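Methionine gamma-lyase (Trichomonas vaginalis, PDB 1PFF) is an enzyme of the Cys/Met metabolism family, whose members depend on pyridoxal phosphate, and assembles from four chains. Local coordinates at residues 263-268 / 279-284; 212-217 / 325-330. One frame throughout, in Å; residues are numbered along the deposited sequence.

Contact 1 of 2, residues 263-268 / 279-284; sequences DNCHVV and SLIQHP
Val268 and Ser279 bring the backbones of 263-268 and 279-284 together, their CA atoms 4.8 Å apart. No direct hydrogen bond joins the two segments. Instead, Val268 CA points its hydrogen at Ser279 O, a CA-H...O contact of 3.5 Å with 144° at the hydrogen, and one water donates to both Val267 O and Ser279 O, 2.8 Å from each. Val268 carries the apolar part. With CG1 anti to the backbone N (chi1 -177°), that methyl lies against the base of the Ile281 side chain, at its branch point, 3.6 Å from Ile281 CB and almost as near its CG2; the two side chains cross at about a right angle. The other methyl, Val268 CG2, rests 3.8 Å from Ser279 CB. Farther along, Cys265 SG meets the tip of Ile281, 4.1 Å from CD1. Ser279 OG turns to Glu314 and the backbone N of Gly312 instead. The loop 263-268 leaves helix 255-263 and leads into strand 269-270, an edge strand of the five-stranded sheet that pairs in parallel with 280-282. Asp322 of helix 316-328 takes the backbone N-H groups of His266 and Val268, while Leu262 of helix 255-263 and Ile307 of strand 306-310 also pack on Ile281.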
loop_
_atom_site.group_PDB
_atom_site.type_symbol
_atom_site.label_atom_id
_atom_site.label_comp_id
_atom_site.label_asym_id
_atom_site.label_seq_id
_atom_site.Cartn_x
_atom_site.Cartn_y
_atom_site.Cartn_z
ATOM N N ASP A 263 -9.614 -24.004 -25.479
ATOM C CA ASP A 263 -9.925 -24.969 -24.420
ATOM C C ASP A 263 -8.704 -25.821 -24.041
ATOM O O ASP A 263 -8.677 -26.439 -22.973
ATOM C CB ASP A 263 -11.114 -25.862 -24.818
ATOM C CG ASP A 263 -12.471 -25.165 -24.645
ATOM O OD1 ASP A 263 -12.587 -24.233 -23.822
ATOM O OD2 ASP A 263 -13.493 -25.480 -25.285
ATOM N N ASN A 264 -7.698 -25.840 -24.917
ATOM C CA ASN A 264 -6.499 -26.648 -24.714
ATOM C C ASN A 264 -5.201 -25.875 -24.458
ATOM O O ASN A 264 -4.110 -26.444 -24.531
ATOM C CB ASN A 264 -6.327 -27.619 -25.873
ATOM C CG ASN A 264 -7.234 -28.810 -25.746
ATOM O OD1 ASN A 264 -6.904 -29.779 -25.063
ATOM N ND2 ASN A 264 -8.404 -28.734 -26.370
ATOM N N CYS A 265 -5.329 -24.587 -24.157
ATOM C CA CYS A 265 -4.195 -23.794 -23.704
ATOM C C CYS A 265 -4.086 -23.904 -22.187
ATOM O O CYS A 265 -5.067 -23.723 -21.464
ATOM C CB CYS A 265 -4.338 -22.342 -24.146
ATOM S SG CYS A 265 -4.280 -22.139 -25.942
ATOM N N HIS A 266 -2.884 -24.209 -21.718
ATOM C CA HIS A 266 -2.639 -24.440 -20.304
ATOM C C HIS A 266 -1.672 -23.384 -19.761
ATOM O O HIS A 266 -2.052 -22.576 -18.906
ATOM C CB HIS A 266 -2.134 -25.875 -20.081
ATOM C CG HIS A 266 -3.020 -26.929 -20.687
ATOM N ND1 HIS A 266 -3.979 -27.607 -19.963
ATOM C CD2 HIS A 266 -3.094 -27.415 -21.949
ATOM C CE1 HIS A 266 -4.605 -28.464 -20.750
ATOM N NE2 HIS A 266 -4.087 -28.368 -21.962
ATOM N N VAL A 267 -0.445 -23.374 -20.284
ATOM C CA VAL A 267 0.592 -22.415 -19.886
ATOM C C VAL A 267 0.206 -21.004 -20.332
ATOM O O VAL A 267 0.367 -20.026 -19.590
ATOM C CB VAL A 267 1.969 -22.821 -20.471
ATOM C CG1 VAL A 267 3.009 -21.720 -20.285
ATOM C CG2 VAL A 267 2.440 -24.117 -19.842
ATOM N N VAL A 268 -0.306 -20.911 -21.554
ATOM C CA VAL A 268 -0.938 -19.692 -22.039
ATOM C C VAL A 268 -2.382 -19.656 -21.492
ATOM O O VAL A 268 -3.177 -20.552 -21.770
ATOM C CB VAL A 268 -0.923 -19.662 -23.583
ATOM C CG1 VAL A 268 -1.506 -18.370 -24.103
ATOM C CG2 VAL A 268 0.499 -19.859 -24.108
ATOM N N SER A 279 2.033 -15.271 -20.647
ATOM C CA SER A 279 1.354 -15.453 -21.930
ATOM C C SER A 279 -0.153 -15.555 -21.740
ATOM O O SER A 279 -0.630 -16.359 -20.921
ATOM C CB SER A 279 1.893 -16.681 -22.660
ATOM O OG SER A 279 3.265 -16.505 -22.957
ATOM N N LEU A 280 -0.886 -14.709 -22.468
ATOM C CA LEU A 280 -2.351 -14.689 -22.423
ATOM C C LEU A 280 -2.954 -14.760 -23.824
ATOM O O LEU A 280 -2.366 -14.276 -24.792
ATOM C CB LEU A 280 -2.879 -13.449 -21.684
ATOM C CG LEU A 280 -2.372 -13.177 -20.259
ATOM C CD1 LEU A 280 -2.770 -11.779 -19.813
ATOM C CD2 LEU A 280 -2.857 -14.231 -19.260
ATOM N N ILE A 281 -4.148 -15.345 -23.915
ATOM C CA ILE A 281 -4.778 -15.623 -25.204
ATOM C C ILE A 281 -6.285 -15.388 -25.101
ATOM O O ILE A 281 -6.881 -15.533 -24.024
ATOM C CB ILE A 281 -4.427 -17.072 -25.672
ATOM C CG1 ILE A 281 -4.726 -17.283 -27.166
ATOM C CG2 ILE A 281 -5.133 -18.137 -24.810
ATOM C CD1 ILE A 281 -3.947 -18.454 -27.782
ATOM N N GLN A 282 -6.891 -15.013 -26.224
ATOM C CA GLN A 282 -8.323 -14.771 -26.279
ATOM C C GLN A 282 -8.842 -14.904 -27.696
ATOM O O GLN A 282 -8.087 -14.807 -28.669
ATOM C CB GLN A 282 -8.668 -13.379 -25.738
ATOM C CG GLN A 282 -8.128 -12.240 -26.586
ATOM C CD GLN A 282 -8.559 -10.871 -26.097
ATOM O OE1 GLN A 282 -8.787 -10.671 -24.899
ATOM N NE2 GLN A 282 -8.657 -9.919 -27.019
ATOM N N HIS A 283 -10.148 -15.117 -27.788
ATOM C CA HIS A 283 -10.867 -15.108 -29.055
ATOM C C HIS A 283 -11.858 -13.968 -28.899
ATOM O O HIS A 283 -12.883 -14.131 -28.231
ATOM C CB HIS A 283 -11.580 -16.441 -29.259
ATOM C CG HIS A 283 -12.494 -16.466 -30.444
ATOM N ND1 HIS A 283 -12.041 -16.664 -31.732
ATOM C CD2 HIS A 283 -13.836 -16.326 -30.536
ATOM C CE1 HIS A 283 -13.066 -16.645 -32.565
ATOM N NE2 HIS A 283 -14.166 -16.436 -31.867
ATOM N N PRO A 284 -11.520 -12.804 -29.453
ATOM C CA PRO A 284 -12.301 -11.580 -29.224
ATOM C C PRO A 284 -13.792 -11.698 -29.560
ATOM O O PRO A 284 -14.606 -11.235 -28.766
ATOM C CB PRO A 284 -11.623 -10.552 -30.138
ATOM C CG PRO A 284 -10.224 -11.066 -30.304
ATOM C CD PRO A 284 -10.339 -12.556 -30.302
HETATM O O HOH W 1 -0.204 -17.573 -18.484
#

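Contact 2 of 2, residues 212-217 / 325-330; sequences EFLHEH and QALDLV. With EDO (1,2-ethanediol), chain I; EDO (1,2-ethanediol), chain H; EDO (1,2-ethanediol), chain G.
His217 and Leu327 are the residues of closest backbone approach, their CA atoms 8.1 Å apart where the end of helix 183-216 meets the last part of helix 316-328, so side chains alone bridge the segments. The His217 ring lies over Leu327: Leu327 CB sits 3.8 Å from the ring centroid and 26° off the normal, a CH-pi contact displaced toward the rim. CG of His217 is anti to the backbone N (chi1 -168°), on the side of helix 316-328. Asp328 brings its carboxylate to the edge of that ring, the two planes 28° apart. The carboxylate is modelled too close to the ring edge and the imidazole is probably turned over, so the polar details are doubtful. Past CB, Leu327 CD1 touches helix 183-216, 3.7 Å from Leu214 CD2 with the side chains at about a right angle, and 4.1 Å from Phe213 CE2, which it approaches obliquely. Three 1,2-ethanediol molecules, probably from the crystallisation liquor, lie by the end of helix 183-216; the one in chain H gives a weak hydrogen bond from O2 to Glu216 O. The Phe213 side chain also touches Ile320 and Leu323 of helix 316-328. Phe250 of strand 247-251 touches both Leu214 and Leu327, and Val261 of helix 255-263 also touches Leu327, so the helix ends pack together against the smaller sheet.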
loop_
_atom_site.group_PDB
_atom_site.type_symbol
_atom_site.label_atom_id
_atom_site.label_comp_id
_atom_site.label_asym_id
_atom_site.label_seq_id
_atom_site.Cartn_x
_atom_site.Cartn_y
_atom_site.Cartn_z
ATOM N N GLU A 212 6.898 -17.415 -35.828
ATOM C CA GLU A 212 7.456 -18.302 -36.847
ATOM C C GLU A 212 6.933 -19.733 -36.713
ATOM O O GLU A 212 6.641 -20.390 -37.722
ATOM C CB GLU A 212 8.988 -18.247 -36.827
ATOM C CG GLU A 212 9.507 -16.906 -37.337
ATOM C CD GLU A 212 11.006 -16.731 -37.176
ATOM O OE1 GLU A 212 11.545 -15.743 -37.727
ATOM O OE2 GLU A 212 11.640 -17.567 -36.502
ATOM N N PHE A 213 6.779 -20.199 -35.474
ATOM C CA PHE A 213 6.209 -21.526 -35.225
ATOM C C PHE A 213 4.772 -21.580 -35.766
ATOM O O PHE A 213 4.388 -22.546 -36.440
ATOM C CB PHE A 213 6.247 -21.888 -33.726
ATOM C CG PHE A 213 5.113 -22.778 -33.291
ATOM C CD1 PHE A 213 5.140 -24.143 -33.567
ATOM C CD2 PHE A 213 4.004 -22.246 -32.638
ATOM C CE1 PHE A 213 4.076 -24.975 -33.194
ATOM C CE2 PHE A 213 2.938 -23.064 -32.261
ATOM C CZ PHE A 213 2.977 -24.437 -32.541
ATOM N N LEU A 214 3.992 -20.538 -35.478
ATOM C CA LEU A 214 2.584 -20.491 -35.876
ATOM C C LEU A 214 2.452 -20.400 -37.393
ATOM O O LEU A 214 1.568 -21.035 -37.987
ATOM C CB LEU A 214 1.866 -19.314 -35.218
ATOM C CG LEU A 214 1.664 -19.314 -33.696
ATOM C CD1 LEU A 214 1.297 -17.905 -33.227
ATOM C CD2 LEU A 214 0.602 -20.318 -33.284
ATOM N N HIS A 215 3.346 -19.623 -37.998
ATOM C CA HIS A 215 3.431 -19.437 -39.453
ATOM C C HIS A 215 3.620 -20.771 -40.172
ATOM O O HIS A 215 3.140 -20.953 -41.292
ATOM C CB HIS A 215 4.590 -18.489 -39.789
ATOM C CG HIS A 215 4.681 -18.113 -41.239
ATOM N ND1 HIS A 215 3.780 -17.267 -41.849
ATOM C CD2 HIS A 215 5.583 -18.451 -42.196
ATOM C CE1 HIS A 215 4.117 -17.101 -43.118
ATOM N NE2 HIS A 215 5.204 -17.814 -43.355
ATOM N N GLU A 216 4.321 -21.698 -39.527
ATOM C CA GLU A 216 4.602 -22.990 -40.131
ATOM C C GLU A 216 3.616 -24.093 -39.749
ATOM O O GLU A 216 3.606 -25.152 -40.382
ATOM C CB GLU A 216 6.042 -23.407 -39.833
ATOM C CG GLU A 216 7.043 -22.587 -40.626
ATOM C CD GLU A 216 8.484 -22.965 -40.353
ATOM O OE1 GLU A 216 8.726 -23.893 -39.551
ATOM O OE2 GLU A 216 9.374 -22.324 -40.948
ATOM N N HIS A 217 2.781 -23.847 -38.741
ATOM C CA HIS A 217 1.814 -24.855 -38.294
ATOM C C HIS A 217 0.592 -24.974 -39.215
ATOM O O HIS A 217 -0.058 -23.977 -39.515
ATOM C CB HIS A 217 1.358 -24.589 -36.856
ATOM C CG HIS A 217 0.607 -25.731 -36.250
ATOM N ND1 HIS A 217 1.142 -26.538 -35.269
ATOM C CD2 HIS A 217 -0.632 -26.218 -36.503
ATOM C CE1 HIS A 217 0.263 -27.468 -34.940
ATOM N NE2 HIS A 217 -0.819 -27.303 -35.682
ATOM N N GLN A 325 0.303 -28.543 -28.965
ATOM C CA GLN A 325 -0.642 -29.543 -28.484
ATOM C C GLN A 325 -2.094 -29.135 -28.772
ATOM O O GLN A 325 -2.899 -29.955 -29.239
ATOM C CB GLN A 325 -0.418 -29.793 -26.986
ATOM C CG GLN A 325 -1.374 -30.805 -26.358
ATOM C CD GLN A 325 -2.700 -30.178 -25.917
ATOM O OE1 GLN A 325 -2.732 -29.037 -25.454
ATOM N NE2 GLN A 325 -3.782 -30.923 -26.060
ATOM N N ALA A 326 -2.413 -27.869 -28.503
ATOM C CA ALA A 326 -3.756 -27.329 -28.725
ATOM C C ALA A 326 -4.134 -27.286 -30.210
ATOM O O ALA A 326 -5.217 -27.736 -30.604
ATOM C CB ALA A 326 -3.870 -25.938 -28.102
ATOM N N LEU A 327 -3.231 -26.744 -31.023
ATOM C CA LEU A 327 -3.458 -26.598 -32.455
ATOM C C LEU A 327 -3.522 -27.936 -33.190
ATOM O O LEU A 327 -4.318 -28.081 -34.114
ATOM C CB LEU A 327 -2.396 -25.686 -33.077
ATOM C CG LEU A 327 -2.489 -24.229 -32.610
ATOM C CD1 LEU A 327 -1.147 -23.537 -32.750
ATOM C CD2 LEU A 327 -3.597 -23.460 -33.341
ATOM N N ASP A 328 -2.704 -28.908 -32.775
ATOM C CA ASP A 328 -2.714 -30.246 -33.391
ATOM C C ASP A 328 -4.086 -30.924 -33.312
ATOM O O ASP A 328 -4.421 -31.735 -34.163
ATOM C CB ASP A 328 -1.662 -31.171 -32.764
ATOM C CG ASP A 328 -0.242 -30.887 -33.251
ATOM O OD1 ASP A 328 -0.055 -30.122 -34.221
ATOM O OD2 ASP A 328 0.759 -31.398 -32.715
ATOM N N LEU A 329 -4.871 -30.586 -32.292
ATOM C CA LEU A 329 -6.193 -31.184 -32.093
ATOM C C LEU A 329 -7.221 -30.716 -33.116
ATOM O O LEU A 329 -8.254 -31.357 -33.313
ATOM C CB LEU A 329 -6.708 -30.881 -30.690
ATOM C CG LEU A 329 -6.023 -31.569 -29.508
ATOM C CD1 LEU A 329 -6.631 -31.060 -28.221
ATOM C CD2 LEU A 329 -6.113 -33.092 -29.577
ATOM N N VAL A 330 -6.932 -29.595 -33.760
ATOM C CA VAL A 330 -7.870 -28.966 -34.678
ATOM C C VAL A 330 -7.473 -29.263 -36.135
ATOM O O VAL A 330 -8.097 -28.786 -37.091
ATOM C CB VAL A 330 -8.035 -27.459 -34.291
ATOM C CG1 VAL A 330 -7.593 -26.494 -35.381
ATOM C CG2 VAL A 330 -9.448 -27.195 -33.791
HETATM C C1 EDO I . 0.650 -22.181 -41.394
HETATM O O1 EDO I . -0.025 -22.995 -42.338
HETATM C C2 EDO I . 0.052 -20.783 -41.448
HETATM O O2 EDO I . 0.462 -19.992 -40.348
HETATM C C1 EDO H . 1.995 -24.609 -44.289
HETATM O O1 EDO H . 1.424 -23.451 -44.879
HETATM C C2 EDO H . 3.233 -24.201 -43.504
HETATM O O2 EDO H . 4.154 -25.280 -43.495
HETATM C C1 EDO G . 1.438 -19.191 -43.914
HETATM O O1 EDO G . 1.466 -20.589 -44.146
HETATM C C2 EDO G . 0.095 -18.641 -44.377
HETATM O O2 EDO G . 0.165 -17.228 -44.464
#

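Contacts 1 and 2 lie about 13 Å apart, centre to centre, on the same side of the chain's centre. Along the sequence, 263-268 and 279-284 fall inside the long loop closed by 212-217 and 325-330. Both contacts belong to the region around the five-stranded sheet: contact 1 beside its edge strand 269-270 and the neighbouring strand 280-282, contact 2 among helix ends beside strand 247-251. Helix 316-328 ends in contact 2 and also flanks contact 1; helix 255-263 borders both. The two contacts meet directly where Asn264 packs on Ala326 and Leu329, its CG 3.4 Å from Leu329 CD1. The last helix of the chain thus joins the sheet's edge loop to the end of helix 183-216.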